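Local structure of CELL WALL surface anchor family protein (Streptococcus pneumoniae, 2X9Y) at residues 55-60 with 93-98; 11-16 with 36-41. The protein probably forms the backbone (shaft) of the pneumococcal pilus as the RrgB pilin, a cell-wall surface protein built from Cna-B-like domains. The protein carries 1 engineered substitution. All blocks are in the same frame, centred on the assembly; numbering follows the deposited sequence.

Contact 1: residues 55-60 with 93-98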
loop_
_atom_site.group_PDB
_atom_site.type_symbol
_atom_site.label_atom_id
_atom_site.label_comp_id
_atom_site.label_asym_id
_atom_site.label_seq_id
_atom_site.Cartn_x
_atom_site.Cartn_y
_atom_site.Cartn_z
ATOM N N ASN A 55 -13.839 -3.960 -21.356
ATOM C CA ASN A 55 -12.504 -3.800 -20.796
ATOM C C ASN A 55 -12.505 -3.685 -19.280
ATOM O O ASN A 55 -13.252 -2.898 -18.710
ATOM C CB ASN A 55 -11.821 -2.572 -21.393
ATOM C CG ASN A 55 -11.605 -2.697 -22.883
ATOM O OD1 ASN A 55 -11.801 -3.766 -23.461
ATOM N ND2 ASN A 55 -11.197 -1.603 -23.519
ATOM N N TRP A 56 -11.659 -4.481 -18.637
ATOM C CA TRP A 56 -11.411 -4.350 -17.210
ATOM C C TRP A 56 -10.031 -3.760 -17.023
ATOM O O TRP A 56 -9.080 -4.155 -17.688
ATOM C CB TRP A 56 -11.460 -5.700 -16.515
ATOM C CG TRP A 56 -12.785 -6.376 -16.545
ATOM C CD1 TRP A 56 -13.716 -6.396 -15.549
ATOM C CD2 TRP A 56 -13.320 -7.165 -17.611
ATOM N NE1 TRP A 56 -14.802 -7.145 -15.932
ATOM C CE2 TRP A 56 -14.583 -7.629 -17.194
ATOM C CE3 TRP A 56 -12.855 -7.523 -18.880
ATOM C CZ2 TRP A 56 -15.387 -8.429 -17.999
ATOM C CZ3 TRP A 56 -13.655 -8.316 -19.680
ATOM C CH2 TRP A 56 -14.908 -8.759 -19.237
ATOM N N SER A 57 -9.928 -2.810 -16.111
ATOM C CA SER A 57 -8.678 -2.130 -15.865
ATOM C C SER A 57 -8.498 -2.064 -14.358
ATOM O O SER A 57 -9.451 -1.795 -13.634
ATOM C CB SER A 57 -8.742 -0.721 -16.448
ATOM O OG SER A 57 -7.496 -0.337 -16.990
ATOM N N ASP A 58 -7.287 -2.324 -13.879
ATOM C CA ASP A 58 -7.024 -2.221 -12.451
ATOM C C ASP A 58 -5.686 -1.555 -12.171
ATOM O O ASP A 58 -4.671 -1.901 -12.770
ATOM C CB ASP A 58 -7.077 -3.593 -11.781
ATOM C CG ASP A 58 -7.146 -3.497 -10.266
ATOM O OD1 ASP A 58 -6.846 -2.420 -9.709
ATOM O OD2 ASP A 58 -7.500 -4.502 -9.625
ATOM N N ARG A 59 -5.703 -0.592 -11.256
ATOM C CA ARG A 59 -4.489 0.077 -10.817
ATOM C C ARG A 59 -4.405 0.070 -9.292
ATOM O O ARG A 59 -5.398 0.324 -8.605
ATOM C CB ARG A 59 -4.451 1.508 -11.351
ATOM C CG ARG A 59 -4.184 1.603 -12.848
ATOM C CD ARG A 59 -2.827 1.007 -13.204
ATOM N NE ARG A 59 -2.558 1.099 -14.635
ATOM C CZ ARG A 59 -3.144 0.338 -15.553
ATOM N NH1 ARG A 59 -4.037 -0.571 -15.189
ATOM N NH2 ARG A 59 -2.840 0.486 -16.835
ATOM N N MET A 60 -3.220 -0.221 -8.765
ATOM C CA MET A 60 -3.052 -0.342 -7.322
ATOM C C MET A 60 -2.131 0.723 -6.733
ATOM O O MET A 60 -1.262 1.266 -7.417
ATOM C CB MET A 60 -2.521 -1.730 -6.967
ATOM C CG MET A 60 -3.358 -2.861 -7.513
ATOM S SD MET A 60 -2.576 -4.454 -7.241
ATOM C CE MET A 60 -3.627 -5.510 -8.229
ATOM N N GLY A 93 -0.544 -2.547 -12.058
ATOM C CA GLY A 93 -1.802 -3.196 -12.385
ATOM C C GLY A 93 -1.852 -3.755 -13.793
ATOM O O GLY A 93 -0.822 -4.071 -14.383
ATOM N N PHE A 94 -3.055 -3.874 -14.341
ATOM C CA PHE A 94 -3.211 -4.477 -15.657
ATOM C C PHE A 94 -4.447 -3.975 -16.389
ATOM O O PHE A 94 -5.305 -3.313 -15.807
ATOM C CB PHE A 94 -3.276 -6.001 -15.530
ATOM C CG PHE A 94 -4.529 -6.499 -14.865
ATOM C CD1 PHE A 94 -5.625 -6.885 -15.621
ATOM C CD2 PHE A 94 -4.614 -6.577 -13.483
ATOM C CE1 PHE A 94 -6.780 -7.343 -15.011
ATOM C CE2 PHE A 94 -5.766 -7.033 -12.868
ATOM C CZ PHE A 94 -6.850 -7.415 -13.633
ATOM N N ASP A 95 -4.518 -4.297 -17.676
ATOM C CA ASP A 95 -5.712 -4.077 -18.480
ATOM C C ASP A 95 -6.054 -5.384 -19.180
ATOM O O ASP A 95 -5.180 -6.041 -19.740
ATOM C CB ASP A 95 -5.484 -2.981 -19.526
ATOM C CG ASP A 95 -5.282 -1.607 -18.906
ATOM O OD1 ASP A 95 -6.010 -0.662 -19.297
ATOM O OD2 ASP A 95 -4.399 -1.470 -18.028
ATOM N N LEU A 96 -7.323 -5.767 -19.131
ATOM C CA LEU A 96 -7.786 -6.969 -19.805
ATOM C C LEU A 96 -8.906 -6.594 -20.774
ATOM O O LEU A 96 -9.976 -6.144 -20.367
ATOM C CB LEU A 96 -8.262 -8.004 -18.783
ATOM C CG LEU A 96 -8.589 -9.404 -19.310
ATOM C CD1 LEU A 96 -8.454 -10.440 -18.210
ATOM C CD2 LEU A 96 -9.979 -9.452 -19.924
ATOM N N LYS A 97 -8.651 -6.767 -22.064
ATOM C CA LYS A 97 -9.601 -6.339 -23.083
ATOM C C LYS A 97 -10.077 -7.507 -23.930
ATOM O O LYS A 97 -9.273 -8.206 -24.550
ATOM C CB LYS A 97 -8.967 -5.270 -23.977
ATOM C CG LYS A 97 -8.411 -4.085 -23.206
ATOM C CD LYS A 97 -7.711 -3.090 -24.118
ATOM C CE LYS A 97 -7.153 -1.920 -23.316
ATOM N NZ LYS A 97 -6.460 -0.912 -24.169
ATOM N N LEU A 98 -11.387 -7.723 -23.954
ATOM C CA LEU A 98 -11.943 -8.752 -24.815
ATOM C C LEU A 98 -11.659 -8.415 -26.265
ATOM O O LEU A 98 -11.689 -7.255 -26.656
ATOM C CB LEU A 98 -13.443 -8.915 -24.591
ATOM C CG LEU A 98 -13.826 -10.122 -23.738
ATOM C CD1 LEU A 98 -12.836 -10.297 -22.596
ATOM C CD2 LEU A 98 -15.253 -10.005 -23.223
#
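R59 reaches across to D95 in an end-on salt bridge: NH2 of R59 lies 2.8 Å and NH1 of R59 3.0 Å from OD2 of D95. Both nitrogens keep this oxygen in the guanidinium plane; NH2 uses its syn lone pair, while NH1 approaches on the same syn side but out of the carboxylate plane. The two planes stand 74° apart. A bend at chi2 (-61°) turns the arginine back, and NH1 also binds O of D58 at 2.8 Å, from above that carbonyl plane. OD1 of D95 takes OG of S57 at 2.8 Å, from above the carboxylate, so both acid oxygens are engaged.

The strands are antiparallel (179°, axes 4.7 Å apart), with W56-L96 and D58-F94 as hydrogen-bonded pairs. Packing is tight on their shared face: CE3 of W56 touches CD2 of L96 at 3.6 Å, and CB of D58 lies obliquely against the F94 ring, which also meets F66. L98 adds to it from the end of strand 93-98, CD1 meeting the indole edge (CZ3 of W56) at 3.6 Å. The open side is the outer end of K97, whose extended chain leads away from 55-60 beyond its packing on buried N55.

The buried carboxylate of D58 is satisfied by K10, Y119 and backbone N of D136; this lysine-acid pair resembles the isopeptide sites of related pilin domains, where an acid lies beside a lysine-asparagine link.

Contact 2: residues 11-16 with 36-41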
loop_
_atom_site.group_PDB
_atom_site.type_symbol
_atom_site.label_atom_id
_atom_site.label_comp_id
_atom_site.label_asym_id
_atom_site.label_seq_id
_atom_site.Cartn_x
_atom_site.Cartn_y
_atom_site.Cartn_z
ATOM N N ASP A 11 -13.546 -8.155 -4.806
ATOM C CA ASP A 11 -13.208 -8.383 -3.417
ATOM C C ASP A 11 -12.084 -9.397 -3.356
ATOM O O ASP A 11 -11.523 -9.766 -4.380
ATOM C CB ASP A 11 -14.429 -8.878 -2.638
ATOM C CG ASP A 11 -14.384 -8.479 -1.171
ATOM O OD1 ASP A 11 -13.269 -8.287 -0.638
ATOM O OD2 ASP A 11 -15.462 -8.353 -0.551
ATOM N N PHE A 12 -11.746 -9.844 -2.155
ATOM C CA PHE A 12 -10.747 -10.884 -2.014
ATOM C C PHE A 12 -11.319 -12.195 -2.532
ATOM O O PHE A 12 -12.538 -12.381 -2.569
ATOM C CB PHE A 12 -10.302 -11.009 -0.558
ATOM C CG PHE A 12 -9.745 -9.738 0.011
ATOM C CD1 PHE A 12 -10.268 -9.190 1.168
ATOM C CD2 PHE A 12 -8.709 -9.077 -0.628
ATOM C CE1 PHE A 12 -9.757 -8.016 1.687
ATOM C CE2 PHE A 12 -8.196 -7.901 -0.114
ATOM C CZ PHE A 12 -8.718 -7.373 1.043
ATOM N N LYS A 13 -10.429 -13.091 -2.944
ATOM C CA LYS A 13 -10.817 -14.388 -3.478
ATOM C C LYS A 13 -11.947 -14.988 -2.654
ATOM O O LYS A 13 -11.855 -15.086 -1.430
ATOM C CB LYS A 13 -9.610 -15.324 -3.478
ATOM C CG LYS A 13 -9.773 -16.606 -4.282
ATOM C CD LYS A 13 -8.485 -17.430 -4.209
ATOM C CE LYS A 13 -8.416 -18.511 -5.283
ATOM N NZ LYS A 13 -9.132 -19.759 -4.898
ATOM N N GLY A 14 -13.022 -15.370 -3.335
ATOM C CA GLY A 14 -14.144 -16.033 -2.695
ATOM C C GLY A 14 -15.229 -15.110 -2.170
ATOM O O GLY A 14 -16.290 -15.577 -1.755
ATOM N N LYS A 15 -14.982 -13.803 -2.192
ATOM C CA LYS A 15 -15.908 -12.860 -1.570
ATOM C C LYS A 15 -16.627 -11.934 -2.551
ATOM O O LYS A 15 -17.591 -11.265 -2.180
ATOM C CB LYS A 15 -15.193 -12.043 -0.491
ATOM C CG LYS A 15 -14.807 -12.865 0.723
ATOM C CD LYS A 15 -13.534 -12.348 1.362
ATOM C CE LYS A 15 -12.957 -13.383 2.318
ATOM N NZ LYS A 15 -11.469 -13.309 2.401
ATOM N N ALA A 16 -16.164 -11.897 -3.797
ATOM C CA ALA A 16 -16.812 -11.067 -4.809
ATOM C C ALA A 16 -18.263 -11.501 -5.003
ATOM O O ALA A 16 -18.569 -12.693 -4.983
ATOM C CB ALA A 16 -16.053 -11.129 -6.118
ATOM N N VAL A 36 0.756 -12.481 0.019
ATOM C CA VAL A 36 0.147 -12.457 -1.298
ATOM C C VAL A 36 -1.353 -12.268 -1.150
ATOM O O VAL A 36 -2.045 -13.121 -0.598
ATOM C CB VAL A 36 0.417 -13.754 -2.070
ATOM C CG1 VAL A 36 -0.360 -13.755 -3.374
ATOM C CG2 VAL A 36 1.905 -13.915 -2.331
ATOM N N VAL A 37 -1.849 -11.134 -1.632
ATOM C CA VAL A 37 -3.270 -10.837 -1.567
ATOM C C VAL A 37 -3.949 -11.351 -2.833
ATOM O O VAL A 37 -3.572 -10.976 -3.945
ATOM C CB VAL A 37 -3.514 -9.320 -1.409
ATOM C CG1 VAL A 37 -5.001 -9.024 -1.289
ATOM C CG2 VAL A 37 -2.766 -8.792 -0.199
ATOM N N GLU A 38 -4.939 -12.223 -2.667
ATOM C CA GLU A 38 -5.614 -12.798 -3.822
ATOM C C GLU A 38 -6.960 -12.135 -4.115
ATOM O O GLU A 38 -7.864 -12.130 -3.282
ATOM C CB GLU A 38 -5.748 -14.312 -3.675
ATOM C CG GLU A 38 -4.403 -15.018 -3.694
ATOM C CD GLU A 38 -4.462 -16.411 -4.292
ATOM O OE1 GLU A 38 -5.446 -17.138 -4.026
ATOM O OE2 GLU A 38 -3.518 -16.782 -5.025
ATOM N N TYR A 39 -7.073 -11.573 -5.312
ATOM C CA TYR A 39 -8.253 -10.818 -5.699
ATOM C C TYR A 39 -9.139 -11.572 -6.667
ATOM O O TYR A 39 -8.739 -12.563 -7.271
ATOM C CB TYR A 39 -7.853 -9.492 -6.335
ATOM C CG TYR A 39 -7.257 -8.503 -5.366
ATOM C CD1 TYR A 39 -5.923 -8.132 -5.459
ATOM C CD2 TYR A 39 -8.028 -7.939 -4.360
ATOM C CE1 TYR A 39 -5.376 -7.223 -4.584
ATOM C CE2 TYR A 39 -7.491 -7.033 -3.481
ATOM C CZ TYR A 39 -6.161 -6.678 -3.596
ATOM O OH TYR A 39 -5.608 -5.774 -2.718
ATOM N N GLU A 40 -10.347 -11.060 -6.832
ATOM C CA GLU A 40 -11.351 -11.710 -7.643
ATOM C C GLU A 40 -12.314 -10.645 -8.131
ATOM O O GLU A 40 -12.846 -9.867 -7.335
ATOM C CB GLU A 40 -12.086 -12.737 -6.791
ATOM C CG GLU A 40 -13.179 -13.512 -7.494
ATOM C CD GLU A 40 -13.891 -14.464 -6.545
ATOM O OE1 GLU A 40 -14.558 -13.979 -5.602
ATOM O OE2 GLU A 40 -13.776 -15.694 -6.735
ATOM N N ILE A 41 -12.511 -10.591 -9.442
ATOM C CA ILE A 41 -13.493 -9.691 -10.025
ATOM C C ILE A 41 -14.605 -10.494 -10.684
ATOM O O ILE A 41 -14.343 -11.314 -11.561
ATOM C CB ILE A 41 -12.869 -8.782 -11.092
ATOM C CG1 ILE A 41 -11.674 -8.021 -10.519
ATOM C CG2 ILE A 41 -13.919 -7.821 -11.637
ATOM C CD1 ILE A 41 -10.806 -7.385 -11.580
#
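D11 and E40 form an antiparallel hydrogen-bonded pair: N of D11 donates to O of E40 at 3.1 Å, and the return bond from E40 is weak. F12 and Y39 follow as a non-hydrogen-bonded pair with CA atoms 4.5 Å apart. N of K13 reaches O of E38 at 2.8 Å, from above the carbonyl plane, before the chain leaves the sheet in a turn closed by N of K15 on O of F12.

The carboxylate of E40 reaches the loop after K13: with CG anti to the backbone N (chi1 -180°) and the chain extended, OE1 of E40 receives N of A16 at 3.2 Å, nearly along the C-O axis, and a weak bond from N of G14. The rings of F12 and Y39 point the same way and meet at their CE2 atoms, 3.5 Å apart; their planes differ by 27°, but with centroids 5.7 Å apart they barely overlap. CG1 of V37 touches F12 and overlies the rim of one Y39 face. K13 and E38 run alongside, exposed.

By its backbone angles 12-15 is a type II beta turn, at the end of an edge strand of the five-stranded antiparallel sheet, consistent with the Cna-B-like beta sandwich.

The centres of contacts 1 and 2 are 15 Å apart, and they follow one another along the chain, contact 2 closing before contact 1 opens. They belong to different sheets: 36-41 pairs with 11-16 in the five-stranded antiparallel sheet, 55-60 with 93-98 in the mixed one. The sheets meet where CD1 of W56 packs on CG2 of I41, 4.2 Å away, and where NE1 of W56 bonds to T43 on strand 36-45. K10, just before 11-16, spans both: besides its part in the acid-lysine pair, it makes a cation-pi contact with Y39 of contact 2. Y119 likewise pairs by backbone with Y39 while its ring meets F94 edge-to-face.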